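Local coordinates for arginine decarboxylase, A207R protein (Paramecium bursaria Chlorella virus 1, PDB 2NVA) that decarboxylates arginine to agmatine, using pyridoxal 5'-phosphate as cofactor, at residues 183-186 with 187-190; 231-234 with 235-238. All coordinates share one frame; numbering follows the deposited sequence.

Interaction 1: 183-186 with 187-190; sequences NPEA and YYRA
Tyr-188 N donates to Pro-184 O (3.1 Å, N-H...O 163°), and with this bond the backbone begins to wind regularly near the start of helix 184-204. The next two steps follow the same i to i+4 pattern, Arg-189 N to Glu-185 O at 2.9 Å and Ala-190 N to Ala-186 O at 3.0 Å. Pro-184 O also takes a weak, strongly bent bond from Tyr-187 N, giving this carbonyl two donors on the following turn.

A second kind of contact is ionic. The side chain of Glu-185, bent at its second torsion, meets the extended chain of Arg-189 one turn on. Glu-185 OE1 and Arg-189 NH1 form a salt bridge of 2.9 Å with the oxygen over a guanidinium face, but NH1 is modelled too close to Glu-185, so the exact approach is doubtful. As placed, no N-H points at the oxygen, and charge alone would hold the pair.

Aromatic contacts fall to the two tyrosines. With CG beside its own backbone N (chi1 -73°), the Tyr-187 ring runs back along the preceding turn, and its CD2 edge lies in plane with Asn-183 O at 3.5 Å. Its hydroxyl is hydrogen-bonded to Gly-215 O, and the side chain comes within about 4 Å of Gly-216, a residue that binds pyridoxal 5'-phosphate. Tyr-188 instead reaches across to helix 229-241, where its ring meets that of Tyr-233 and its hydroxyl bonds Asp-240 OD2.

One flank thus carries charge while Tyr-187 turns inward, as expected of an outer helix in a TIM barrel; this one links strands 170-174 and 210-212 in a beta-alpha-beta unit beside the cofactor site.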
ATOM      1  N   ASN A 183      -6.079 -11.091 -23.614  1.00 13.66           N
ATOM      2  CA  ASN A 183      -5.526 -11.159 -24.958  1.00 13.27           C
ATOM      3  C   ASN A 183      -5.106 -12.599 -25.272  1.00 13.19           C
ATOM      4  O   ASN A 183      -3.994 -13.008 -24.895  1.00 12.74           O
ATOM      5  CB  ASN A 183      -4.314 -10.213 -25.033  1.00 13.23           C
ATOM      6  CG  ASN A 183      -3.609 -10.223 -26.395  1.00 12.96           C
ATOM      7  OD1 ASN A 183      -2.650  -9.480 -26.597  1.00 15.22           O
ATOM      8  ND2 ASN A 183      -4.066 -11.046 -27.310  1.00 12.08           N
ATOM      9  N   PRO A 184      -5.974 -13.375 -25.957  1.00 13.47           N
ATOM     10  CA  PRO A 184      -5.620 -14.783 -26.205  1.00 13.41           C
ATOM     11  C   PRO A 184      -4.379 -14.991 -27.092  1.00 13.15           C
ATOM     12  O   PRO A 184      -3.656 -15.973 -26.913  1.00 13.61           O
ATOM     13  CB  PRO A 184      -6.880 -15.349 -26.870  1.00 13.34           C
ATOM     14  CG  PRO A 184      -7.518 -14.151 -27.520  1.00 14.70           C
ATOM     15  CD  PRO A 184      -7.294 -13.037 -26.538  1.00 13.48           C
ATOM     16  N   GLU A 185      -4.140 -14.074 -28.031  1.00 13.45           N
ATOM     17  CA  GLU A 185      -2.971 -14.129 -28.923  1.00 13.66           C
ATOM     18  C   GLU A 185      -1.647 -14.025 -28.159  1.00 13.33           C
ATOM     19  O   GLU A 185      -0.643 -14.625 -28.551  1.00 13.13           O
ATOM     20  CB  GLU A 185      -3.087 -13.024 -29.973  1.00 14.50           C
ATOM     21  CG  GLU A 185      -2.022 -13.031 -31.054  1.00 15.75           C
ATOM     22  CD  GLU A 185      -2.176 -14.132 -32.084  1.00 17.81           C
ATOM     23  OE1 GLU A 185      -1.153 -14.782 -32.407  1.00 19.03           O
ATOM     24  OE2 GLU A 185      -3.297 -14.339 -32.624  1.00 20.11           O
ATOM     25  N   ALA A 186      -1.654 -13.274 -27.061  1.00 12.90           N
ATOM     26  CA  ALA A 186      -0.483 -13.172 -26.210  1.00 12.93           C
ATOM     27  C   ALA A 186      -0.063 -14.544 -25.669  1.00 12.59           C
ATOM     28  O   ALA A 186       1.125 -14.841 -25.627  1.00 12.93           O
ATOM     29  CB  ALA A 186      -0.734 -12.193 -25.063  1.00 13.00           C
ATOM     30  N   TYR A 187      -1.031 -15.359 -25.244  1.00 12.77           N
ATOM     31  CA  TYR A 187      -0.752 -16.706 -24.735  1.00 12.49           C
ATOM     32  C   TYR A 187      -0.286 -17.638 -25.841  1.00 12.73           C
ATOM     33  O   TYR A 187       0.648 -18.422 -25.639  1.00 12.23           O
ATOM     34  CB  TYR A 187      -1.966 -17.305 -24.028  1.00 12.38           C
ATOM     35  CG  TYR A 187      -2.227 -16.669 -22.687  1.00 12.63           C
ATOM     36  CD1 TYR A 187      -1.765 -17.263 -21.505  1.00 12.28           C
ATOM     37  CD2 TYR A 187      -2.917 -15.455 -22.594  1.00 13.59           C
ATOM     38  CE1 TYR A 187      -1.995 -16.661 -20.259  1.00 12.94           C
ATOM     39  CE2 TYR A 187      -3.148 -14.858 -21.358  1.00 14.20           C
ATOM     40  CZ  TYR A 187      -2.686 -15.461 -20.201  1.00 13.42           C
ATOM     41  OH  TYR A 187      -2.925 -14.861 -18.984  1.00 13.77           O
ATOM     42  N   TYR A 188      -0.928 -17.535 -27.003  1.00 12.50           N
ATOM     43  CA  TYR A 188      -0.528 -18.321 -28.156  1.00 13.26           C
ATOM     44  C   TYR A 188       0.948 -18.065 -28.508  1.00 12.73           C
ATOM     45  O   TYR A 188       1.725 -19.003 -28.642  1.00 13.34           O
ATOM     46  CB  TYR A 188      -1.423 -18.016 -29.357  1.00 13.01           C
ATOM     47  CG  TYR A 188      -1.215 -19.021 -30.470  1.00 13.86           C
ATOM     48  CD1 TYR A 188      -2.053 -20.125 -30.596  1.00 14.29           C
ATOM     49  CD2 TYR A 188      -0.159 -18.888 -31.361  1.00 13.74           C
ATOM     50  CE1 TYR A 188      -1.852 -21.082 -31.596  1.00 15.02           C
ATOM     51  CE2 TYR A 188       0.050 -19.837 -32.387  1.00 13.57           C
ATOM     52  CZ  TYR A 188      -0.802 -20.935 -32.486  1.00 14.00           C
ATOM     53  OH  TYR A 188      -0.616 -21.876 -33.485  1.00 15.37           O
ATOM     54  N   ARG A 189       1.317 -16.793 -28.655  1.00 13.18           N
ATOM     55  CA  ARG A 189       2.697 -16.402 -28.984  1.00 13.22           C
ATOM     56  C   ARG A 189       3.688 -16.798 -27.889  1.00 13.09           C
ATOM     57  O   ARG A 189       4.833 -17.176 -28.189  1.00 12.84           O
ATOM     58  CB  ARG A 189       2.787 -14.891 -29.262  1.00 13.72           C
ATOM     59  CG  ARG A 189       2.125 -14.444 -30.584  1.00 15.26           C
ATOM     60  CD  ARG A 189       2.131 -12.919 -30.709  1.00 16.73           C
ATOM     61  NE  ARG A 189       2.071 -12.442 -32.105  1.00 18.78           N
ATOM     62  CZ  ARG A 189       0.967 -12.038 -32.742  1.00 20.20           C
ATOM     63  NH1 ARG A 189      -0.217 -12.028 -32.125  1.00 19.77           N
ATOM     64  NH2 ARG A 189       1.040 -11.607 -33.992  1.00 17.42           N
ATOM     65  N   ALA A 190       3.248 -16.712 -26.631  1.00 12.62           N
ATOM     66  CA  ALA A 190       4.075 -17.092 -25.488  1.00 12.64           C
ATOM     67  C   ALA A 190       4.349 -18.595 -25.477  1.00 12.68           C
ATOM     68  O   ALA A 190       5.463 -19.027 -25.161  1.00 12.87           O
ATOM     69  CB  ALA A 190       3.422 -16.668 -24.185  1.00 12.15           C
TER

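Interaction 2: 231-234 with 235-238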
ATOM      1  N   SER A 231      -9.394 -19.817 -22.830  1.00 14.23           N
ATOM      2  CA  SER A 231      -9.060 -21.225 -22.671  1.00 14.31           C
ATOM      3  C   SER A 231      -9.008 -22.002 -23.984  1.00 14.52           C
ATOM      4  O   SER A 231      -8.094 -22.791 -24.183  1.00 14.29           O
ATOM      5  CB  SER A 231     -10.002 -21.901 -21.666  1.00 14.25           C
ATOM      6  OG  SER A 231     -11.343 -21.908 -22.137  1.00 14.81           O
ATOM      7  N   ASP A 232      -9.975 -21.780 -24.878  1.00 14.68           N
ATOM      8  CA  ASP A 232      -9.986 -22.442 -26.196  1.00 15.41           C
ATOM      9  C   ASP A 232      -8.714 -22.157 -26.969  1.00 15.34           C
ATOM     10  O   ASP A 232      -8.111 -23.057 -27.575  1.00 16.11           O
ATOM     11  CB  ASP A 232     -11.170 -21.952 -27.041  1.00 15.80           C
ATOM     12  CG  ASP A 232     -12.491 -22.410 -26.504  1.00 17.95           C
ATOM     13  OD1 ASP A 232     -12.506 -23.458 -25.803  1.00 17.88           O
ATOM     14  OD2 ASP A 232     -13.525 -21.727 -26.776  1.00 17.81           O
ATOM     15  N   TYR A 233      -8.292 -20.900 -26.940  1.00 15.06           N
ATOM     16  CA  TYR A 233      -7.111 -20.520 -27.696  1.00 14.98           C
ATOM     17  C   TYR A 233      -5.815 -21.009 -27.051  1.00 14.51           C
ATOM     18  O   TYR A 233      -4.896 -21.425 -27.752  1.00 14.41           O
ATOM     19  CB  TYR A 233      -7.099 -19.010 -27.969  1.00 15.17           C
ATOM     20  CG  TYR A 233      -6.381 -18.630 -29.249  1.00 16.29           C
ATOM     21  CD1 TYR A 233      -6.676 -19.262 -30.462  1.00 17.34           C
ATOM     22  CD2 TYR A 233      -5.398 -17.637 -29.243  1.00 17.02           C
ATOM     23  CE1 TYR A 233      -6.001 -18.901 -31.657  1.00 20.19           C
ATOM     24  CE2 TYR A 233      -4.732 -17.266 -30.408  1.00 17.12           C
ATOM     25  CZ  TYR A 233      -5.023 -17.878 -31.599  1.00 19.64           C
ATOM     26  OH  TYR A 233      -4.321 -17.499 -32.752  1.00 20.06           O
ATOM     27  N   ILE A 234      -5.746 -20.971 -25.721  1.00 14.05           N
ATOM     28  CA  ILE A 234      -4.610 -21.541 -24.989  1.00 13.54           C
ATOM     29  C   ILE A 234      -4.507 -23.038 -25.289  1.00 13.43           C
ATOM     30  O   ILE A 234      -3.423 -23.531 -25.572  1.00 13.45           O
ATOM     31  CB  ILE A 234      -4.728 -21.286 -23.464  1.00 13.38           C
ATOM     32  CG1 ILE A 234      -4.427 -19.810 -23.145  1.00 13.61           C
ATOM     33  CG2 ILE A 234      -3.829 -22.236 -22.663  1.00 14.07           C
ATOM     34  CD1 ILE A 234      -4.848 -19.370 -21.724  1.00 12.87           C
ATOM     35  N   ASN A 235      -5.638 -23.746 -25.252  1.00 13.24           N
ATOM     36  CA  ASN A 235      -5.655 -25.178 -25.592  1.00 12.85           C
ATOM     37  C   ASN A 235      -5.244 -25.476 -27.028  1.00 13.20           C
ATOM     38  O   ASN A 235      -4.611 -26.503 -27.278  1.00 12.69           O
ATOM     39  CB  ASN A 235      -7.009 -25.814 -25.263  1.00 13.18           C
ATOM     40  CG  ASN A 235      -7.283 -25.853 -23.755  1.00 12.93           C
ATOM     41  OD1 ASN A 235      -6.351 -25.834 -22.949  1.00 13.39           O
ATOM     42  ND2 ASN A 235      -8.559 -25.905 -23.379  1.00 13.23           N
ATOM     43  N   ASP A 236      -5.588 -24.582 -27.961  1.00 13.39           N
ATOM     44  CA  ASP A 236      -5.128 -24.706 -29.360  1.00 14.09           C
ATOM     45  C   ASP A 236      -3.616 -24.593 -29.433  1.00 13.42           C
ATOM     46  O   ASP A 236      -2.959 -25.344 -30.146  1.00 13.67           O
ATOM     47  CB  ASP A 236      -5.746 -23.621 -30.249  1.00 14.34           C
ATOM     48  CG  ASP A 236      -7.217 -23.840 -30.514  1.00 17.48           C
ATOM     49  OD1 ASP A 236      -7.686 -25.012 -30.437  1.00 18.18           O
ATOM     50  OD2 ASP A 236      -7.928 -22.834 -30.837  1.00 17.88           O
ATOM     51  N   ALA A 237      -3.052 -23.660 -28.675  1.00 13.36           N
ATOM     52  CA  ALA A 237      -1.604 -23.485 -28.638  1.00 13.37           C
ATOM     53  C   ALA A 237      -0.905 -24.689 -28.001  1.00 13.56           C
ATOM     54  O   ALA A 237       0.156 -25.100 -28.468  1.00 14.05           O
ATOM     55  CB  ALA A 237      -1.232 -22.183 -27.916  1.00 12.87           C
ATOM     56  N   ILE A 238      -1.511 -25.256 -26.950  1.00 13.77           N
ATOM     57  CA  ILE A 238      -0.976 -26.458 -26.295  1.00 13.79           C
ATOM     58  C   ILE A 238      -0.939 -27.593 -27.319  1.00 14.20           C
ATOM     59  O   ILE A 238       0.076 -28.281 -27.456  1.00 13.67           O
ATOM     60  CB  ILE A 238      -1.793 -26.891 -25.010  1.00 14.43           C
ATOM     61  CG1 ILE A 238      -1.823 -25.812 -23.910  1.00 14.92           C
ATOM     62  CG2 ILE A 238      -1.254 -28.225 -24.423  1.00 14.53           C
ATOM     63  CD1 ILE A 238      -0.525 -24.978 -23.854  1.00 17.32           C
TER
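Ile-234 and Ile-238 lie one turn apart on the buried flank of helix 229-241, and here the packing is close. Ile-238 N bonds Ile-234 O (2.9 Å, N-H...O 155°), while CG1 of Ile-238 comes to 3.2 Å from the same Ile-234 O. Between the side chains the touch is lighter, Ile-234 CG2 to Ile-238 CG1 being 4.3 Å. The outer torsion of Ile-238 (chi2 -33°) departs from a staggered value, which may reflect some strain.

Asn-235 also presses on the preceding turn. Its N donates to Ser-231 O at 2.8 Å, and its side-chain CG lies 3.2 Å from that Ser-231 O. The amide is poorly aligned for a second bond there; its ND2 donates instead to Leu-37 O. Phe-38, just beyond the end of helix 24-37, packs on Ser-231, Ile-234 and Asn-235.

Contacts are sparser around Asp-232 and Asp-236, on the side nearer solvent. Asp-236, with CG held beside its own N (chi1 -72°), folds its carboxylate back over the preceding turn, where OD2 is 3.3 Å from Asp-232 O; both are acceptors, and no bond joins them. The same OD2 meets CD1 of Tyr-233 obliquely at 3.8 Å, ring and carboxylate nearly perpendicular; that ring itself packs against Tyr-188 and Pro-184 of helix 184-204. Asp-232, the exposed residue, directs OD2 to Thr-228 OG1, and its OD1 is 6.8 Å from Asp-236 OD2, too far for contact, so any repulsion is probably slight.

Isoleucines within and aspartates without make an amphipathic helix, here one of the outer layer of the TIM barrel, following strand 210-212 and preceding strand 248-251 in the chain.

Interaction 1 comes first along the chain, on helix 184-204, and interaction 2 follows on helix 229-241, with strand 210-212 between the two helices. Their centres are about 9 Å apart, on the same side of the chain's centre, and the helices pack directly: Pro-184 O approaches Tyr-233 CD2 at 3.4 Å, and Tyr-188 CD1 meets Ala-237 CB at 3.5 Å. Both belong to the TIM-barrel domain that binds pyridoxal 5'-phosphate, outside its parallel strands. The depth differs: Tyr-187 comes within about 7 Å of the bound cofactor–agmatine adduct, whereas Ile-234 stays about 11 Å away, placing interaction 2 farther from the active site.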